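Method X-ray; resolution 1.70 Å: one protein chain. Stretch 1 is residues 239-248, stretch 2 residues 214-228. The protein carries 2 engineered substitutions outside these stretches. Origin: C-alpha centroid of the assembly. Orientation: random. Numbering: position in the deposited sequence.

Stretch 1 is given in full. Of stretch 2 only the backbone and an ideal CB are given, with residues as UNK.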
# COMPACT_ATOMS: atom_id res chain seq x y z
N TYR C 239 -12.48 1.70 22.11
CA TYR C 239 -11.73 2.20 20.99
C TYR C 239 -11.22 3.60 21.19
O TYR C 239 -10.07 3.91 20.86
CB TYR C 239 -12.61 2.16 19.75
CG TYR C 239 -12.99 0.77 19.41
CD1 TYR C 239 -12.08 -0.09 18.79
CD2 TYR C 239 -14.25 0.27 19.73
CE1 TYR C 239 -12.40 -1.36 18.51
CE2 TYR C 239 -14.59 -1.02 19.41
CZ TYR C 239 -13.66 -1.84 18.81
OH TYR C 239 -14.02 -3.12 18.48
N ILE C 240 -12.10 4.45 21.71
CA ILE C 240 -11.79 5.86 21.89
C ILE C 240 -10.53 6.03 22.74
O ILE C 240 -9.70 6.91 22.45
CB ILE C 240 -13.00 6.65 22.43
CG1 ILE C 240 -14.09 6.73 21.35
CG2 ILE C 240 -12.60 8.06 22.80
CD1 ILE C 240 -15.38 7.48 21.86
N GLN C 241 -10.35 5.17 23.73
CA GLN C 241 -9.19 5.25 24.60
C GLN C 241 -7.86 4.98 23.90
O GLN C 241 -6.83 5.45 24.34
CB GLN C 241 -9.33 4.31 25.77
CG GLN C 241 -10.46 4.71 26.72
CD GLN C 241 -10.97 3.56 27.61
OE1 GLN C 241 -11.94 3.74 28.36
NE2 GLN C 241 -10.34 2.38 27.48
N LYS C 242 -7.93 4.19 22.83
CA LYS C 242 -6.77 3.76 22.08
C LYS C 242 -6.54 4.62 20.83
O LYS C 242 -5.60 4.38 20.10
CB LYS C 242 -6.95 2.30 21.68
CG LYS C 242 -6.94 1.36 22.90
CD LYS C 242 -7.50 -0.06 22.62
CE LYS C 242 -7.71 -0.86 23.94
NZ LYS C 242 -8.92 -0.49 24.78
N ILE C 243 -7.40 5.60 20.58
CA ILE C 243 -7.23 6.50 19.44
C ILE C 243 -6.77 7.81 20.03
O ILE C 243 -7.38 8.30 20.94
CB ILE C 243 -8.56 6.69 18.66
CG1 ILE C 243 -8.99 5.37 18.04
CG2 ILE C 243 -8.43 7.76 17.62
CD1 ILE C 243 -10.48 5.38 17.59
N ARG C 244 -5.70 8.36 19.47
CA ARG C 244 -5.04 9.50 20.08
C ARG C 244 -4.68 10.50 19.01
O ARG C 244 -4.48 10.16 17.85
CB ARG C 244 -3.75 9.08 20.78
CG ARG C 244 -3.84 7.95 21.78
CD ARG C 244 -4.39 8.43 23.04
NE ARG C 244 -3.36 9.15 23.80
CZ ARG C 244 -3.63 10.03 24.76
NH1 ARG C 244 -4.89 10.35 25.02
NH2 ARG C 244 -2.66 10.60 25.41
N ARG C 245 -4.53 11.75 19.42
CA ARG C 245 -3.97 12.74 18.54
C ARG C 245 -2.48 12.48 18.36
O ARG C 245 -1.78 12.08 19.29
CB ARG C 245 -4.16 14.14 19.16
CG ARG C 245 -5.56 14.57 19.28
CD ARG C 245 -5.57 15.93 19.97
NE ARG C 245 -6.89 16.57 19.93
CZ ARG C 245 -7.87 16.37 20.82
NH1 ARG C 245 -7.70 15.53 21.84
NH2 ARG C 245 -9.03 17.01 20.69
N PHE C 246 -1.99 12.77 17.17
CA PHE C 246 -0.57 12.75 16.90
C PHE C 246 0.24 13.45 17.99
O PHE C 246 1.25 12.96 18.45
CB PHE C 246 -0.31 13.41 15.55
CG PHE C 246 1.15 13.55 15.22
CD1 PHE C 246 1.83 12.51 14.63
CD2 PHE C 246 1.84 14.71 15.54
CE1 PHE C 246 3.16 12.65 14.31
CE2 PHE C 246 3.19 14.83 15.22
CZ PHE C 246 3.83 13.79 14.61
N SER C 247 -0.23 14.60 18.41
CA SER C 247 0.53 15.34 19.39
C SER C 247 0.76 14.59 20.66
O SER C 247 1.70 14.90 21.41
CB SER C 247 -0.17 16.67 19.67
OG SER C 247 0.01 17.51 18.57
N ASP C 248 -0.13 13.64 20.96
CA ASP C 248 -0.08 12.92 22.22
C ASP C 248 0.99 11.85 22.24
O ASP C 248 1.33 11.32 23.31
CB ASP C 248 -1.39 12.18 22.47
CG ASP C 248 -2.55 13.07 22.72
OD1 ASP C 248 -2.36 14.26 22.89
OD2 ASP C 248 -3.67 12.54 22.73
N UNK C 214 -3.69 9.89 15.11
CA UNK C 214 -4.30 10.54 13.97
C UNK C 214 -3.86 12.00 13.98
O UNK C 214 -3.65 12.59 15.01
CB UNK C 214 -5.82 10.41 14.00
N UNK C 215 -3.64 12.58 12.80
CA UNK C 215 -3.27 13.96 12.71
C UNK C 215 -4.30 14.74 13.55
O UNK C 215 -5.48 14.45 13.51
CB UNK C 215 -3.22 14.43 11.26
N UNK C 216 -3.84 15.74 14.30
CA UNK C 216 -4.70 16.35 15.31
C UNK C 216 -6.01 16.83 14.75
O UNK C 216 -7.04 16.66 15.40
CB UNK C 216 -3.98 17.52 15.98
N UNK C 217 -5.96 17.40 13.54
CA UNK C 217 -7.13 17.96 12.86
C UNK C 217 -8.24 16.98 12.57
O UNK C 217 -9.38 17.37 12.32
CB UNK C 217 -6.69 18.60 11.54
N UNK C 218 -7.92 15.69 12.59
CA UNK C 218 -8.91 14.65 12.31
C UNK C 218 -9.47 14.00 13.56
O UNK C 218 -10.48 13.34 13.53
CB UNK C 218 -8.29 13.57 11.42
N UNK C 219 -8.81 14.20 14.69
CA UNK C 219 -9.16 13.50 15.91
C UNK C 219 -10.61 13.74 16.27
O UNK C 219 -11.38 12.81 16.45
CB UNK C 219 -8.25 13.93 17.06
N UNK C 220 -10.99 15.00 16.40
CA UNK C 220 -12.35 15.30 16.86
C UNK C 220 -13.44 14.71 15.98
O UNK C 220 -14.41 14.13 16.47
CB UNK C 220 -12.54 16.82 16.94
N UNK C 221 -13.31 14.87 14.67
CA UNK C 221 -14.36 14.39 13.76
C UNK C 221 -14.38 12.87 13.75
O UNK C 221 -15.43 12.27 13.65
CB UNK C 221 -14.15 14.93 12.34
N UNK C 222 -13.21 12.25 13.89
CA UNK C 222 -13.14 10.80 13.92
C UNK C 222 -13.84 10.28 15.15
O UNK C 222 -14.66 9.35 15.05
CB UNK C 222 -11.69 10.32 13.88
N UNK C 223 -13.56 10.87 16.30
CA UNK C 223 -14.22 10.49 17.53
C UNK C 223 -15.73 10.73 17.44
O UNK C 223 -16.53 9.90 17.88
CB UNK C 223 -13.62 11.26 18.71
N UNK C 224 -16.13 11.82 16.81
CA UNK C 224 -17.55 12.13 16.65
C UNK C 224 -18.24 11.04 15.84
O UNK C 224 -19.34 10.61 16.18
CB UNK C 224 -17.73 13.49 15.98
N UNK C 225 -17.60 10.60 14.75
CA UNK C 225 -18.12 9.50 13.96
C UNK C 225 -18.31 8.26 14.81
O UNK C 225 -19.33 7.59 14.73
CB UNK C 225 -17.19 9.20 12.79
N UNK C 226 -17.30 7.94 15.61
CA UNK C 226 -17.38 6.81 16.51
C UNK C 226 -18.59 6.95 17.45
O UNK C 226 -19.38 6.02 17.62
CB UNK C 226 -16.08 6.68 17.31
N UNK C 227 -18.73 8.13 18.02
CA UNK C 227 -19.81 8.40 18.98
C UNK C 227 -21.19 8.31 18.34
O UNK C 227 -22.18 8.06 19.03
CB UNK C 227 -19.63 9.79 19.60
N UNK C 228 -21.25 8.52 17.03
CA UNK C 228 -22.50 8.49 16.27
C UNK C 228 -22.90 7.09 15.84
O UNK C 228 -23.96 6.90 15.24
CB UNK C 228 -22.38 9.38 15.03

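Position 214 is extended (phi/psi -126/144) and pairs in parallel fashion with the strand of stretch 1: its N donates to Arg244 O at 2.9 Å and its O accepts from Phe246 N at 2.7 Å. CA-to-CB points sideways, with the ideal CB 5.2 Å from Ile243 CG2, so a beta-branched or other modest apolar residue would suit. It is Val214, whose CG1 packs 4.2 Å from Ile243 CG2.

At 215 the CB points away, and stretch 1 leaves the choice open. Ile215 is found; its O accepts the backbone N of position 218.

At position 216 the CB points sideways, 4.8 Å from Ser247 OG, and the backbone N of Ser247 is also free to donate. A short acceptor such as Asp, Asn or Ser would suit. Asp216 (chi1 m) uses both carboxylate oxygens: Ser247 N donates to OD1 at 3.0 Å, and Ser247 OG donates to OD2 at 2.6 Å. The two bonds tie this part of stretch 2 to Ser247.

Position 217 points away and meets nothing of stretch 1, so small or polar residues would serve equally; it is Gly217. Position 218 is likewise out of reach. Arg218 turns along its own helix, its NH2 forming a salt bridge with OE2 of position 225 at 2.9 Å.

Position 219 faces stretch 1 directly, its ideal CB 3.5 Å from Arg245 CG. Beyond it lie the aliphatic part and guanidinium of Arg245, Ile243, and the carbonyls of Ile240 and Ile243. A long, flat side chain with a polar tip fits, though Phe or Met could fill much of the space. In Tyr219 (chi1 t), CD2 lies over one face of the Arg245 guanidinium, 3.4 Å from CZ, while Ile243 O approaches the ring edge, 3.4 Å from CE1. A water 2.4 Å from Tyr219 OH donates to Ile240 O and Ile243 O, linking the hydroxyl to both carbonyls.

At 220 the ideal CB is 5.1 Å from Arg245 NH2, inviting an acid. Asp220 reaches it, with OD1 2.9 Å from Arg245 NH2 in a salt bridge.

Position 221 is out of reach; Ser221 OG accepts from Arg218 NH1. Position 222 points toward stretch 1 from farther off, so a larger apolar residue is needed for contact: Leu222 places CD2 3.9 Å from Ile243 CG2.

Position 223 points sideways, its ideal CB 5.2 Å from Ile240 CD1; a medium-sized aliphatic such as Ile, Leu or Met would suit. Ile223 sets CG2 4.0 Å from Ile240 CD1 and CD1 4.0 Å from Ile243 CG2, bridging the two isoleucines.

Position 224 points away and 225 is out of reach, so stretch 1 sets no preference and polar residues suit both; they are Glu224 and Glu225, the latter in a salt bridge with Arg218.

Position 226 points toward Ile240 and Ile243, an apolar site suited to Ile, Leu or Met. Ile226 packs CG2 3.7 Å from Ile240 CG1 and CD1 3.2 Å from Ile243 CD1, an unusually short methyl contact.

At 227 a long chain can cover Ile240; Lys227 CG lies 4.0 Å from its CD1. Position 228 is out of reach, so any polar residue would serve; it is Arg228.

Stretch 2 (214-228) VIDGRYDSLIEEIKR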
# COMPACT_ATOMS: atom_id res chain seq x y z
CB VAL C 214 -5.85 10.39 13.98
CG1 VAL C 214 -6.30 8.93 14.14
CG2 VAL C 214 -6.48 11.22 15.04
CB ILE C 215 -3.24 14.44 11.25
CG1 ILE C 215 -2.66 15.84 11.15
CG2 ILE C 215 -4.61 14.27 10.55
CD1 ILE C 215 -2.25 16.23 9.73
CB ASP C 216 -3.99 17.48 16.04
CG ASP C 216 -2.88 17.01 16.96
OD1 ASP C 216 -2.45 15.85 16.88
OD2 ASP C 216 -2.43 17.85 17.76
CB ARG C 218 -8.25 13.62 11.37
CG ARG C 218 -9.10 12.43 10.99
CD ARG C 218 -10.48 12.77 10.52
NE ARG C 218 -11.11 11.55 10.03
CZ ARG C 218 -12.41 11.30 10.04
NH1 ARG C 218 -13.28 12.20 10.52
NH2 ARG C 218 -12.86 10.16 9.59
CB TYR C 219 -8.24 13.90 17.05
CG TYR C 219 -8.59 13.20 18.32
CD1 TYR C 219 -8.16 11.90 18.57
CD2 TYR C 219 -9.40 13.80 19.26
CE1 TYR C 219 -8.52 11.24 19.72
CE2 TYR C 219 -9.74 13.16 20.43
CZ TYR C 219 -9.31 11.86 20.65
OH TYR C 219 -9.68 11.25 21.82
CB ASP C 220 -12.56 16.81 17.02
CG ASP C 220 -11.91 17.35 18.27
OD1 ASP C 220 -11.40 16.56 19.07
OD2 ASP C 220 -11.95 18.59 18.45
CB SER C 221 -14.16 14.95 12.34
OG SER C 221 -12.88 14.64 11.81
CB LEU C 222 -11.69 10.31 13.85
CG LEU C 222 -11.54 8.81 14.12
CD1 LEU C 222 -12.35 7.99 13.11
CD2 LEU C 222 -10.08 8.42 14.17
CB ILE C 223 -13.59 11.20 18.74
CG1 ILE C 223 -12.12 10.81 18.94
CG2 ILE C 223 -14.40 10.93 20.03
CD1 ILE C 223 -11.83 9.34 19.01
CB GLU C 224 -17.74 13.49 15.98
CG GLU C 224 -19.20 13.92 15.89
CD GLU C 224 -19.90 13.84 17.22
OE1 GLU C 224 -19.29 14.28 18.22
OE2 GLU C 224 -21.07 13.35 17.28
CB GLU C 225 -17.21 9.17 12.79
CG GLU C 225 -17.23 10.14 11.69
CD GLU C 225 -16.39 9.68 10.52
OE1 GLU C 225 -16.40 8.46 10.23
OE2 GLU C 225 -15.73 10.52 9.90
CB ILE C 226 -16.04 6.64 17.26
CG1 ILE C 226 -14.97 6.17 16.26
CG2 ILE C 226 -16.18 5.67 18.43
CD1 ILE C 226 -13.53 6.08 16.82
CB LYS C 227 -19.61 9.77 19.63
CG LYS C 227 -18.47 9.79 20.64
CD LYS C 227 -18.43 11.11 21.38
CE LYS C 227 -17.29 11.24 22.38
NZ LYS C 227 -17.18 12.67 22.91
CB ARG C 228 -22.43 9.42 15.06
CG ARG C 228 -22.39 10.90 15.45
CD ARG C 228 -22.21 11.80 14.24
NE ARG C 228 -23.48 12.06 13.55
CZ ARG C 228 -24.27 13.12 13.73
NH1 ARG C 228 -23.98 14.08 14.63
NH2 ARG C 228 -25.39 13.23 13.01
O HOH W 1 -8.79 9.21 22.73
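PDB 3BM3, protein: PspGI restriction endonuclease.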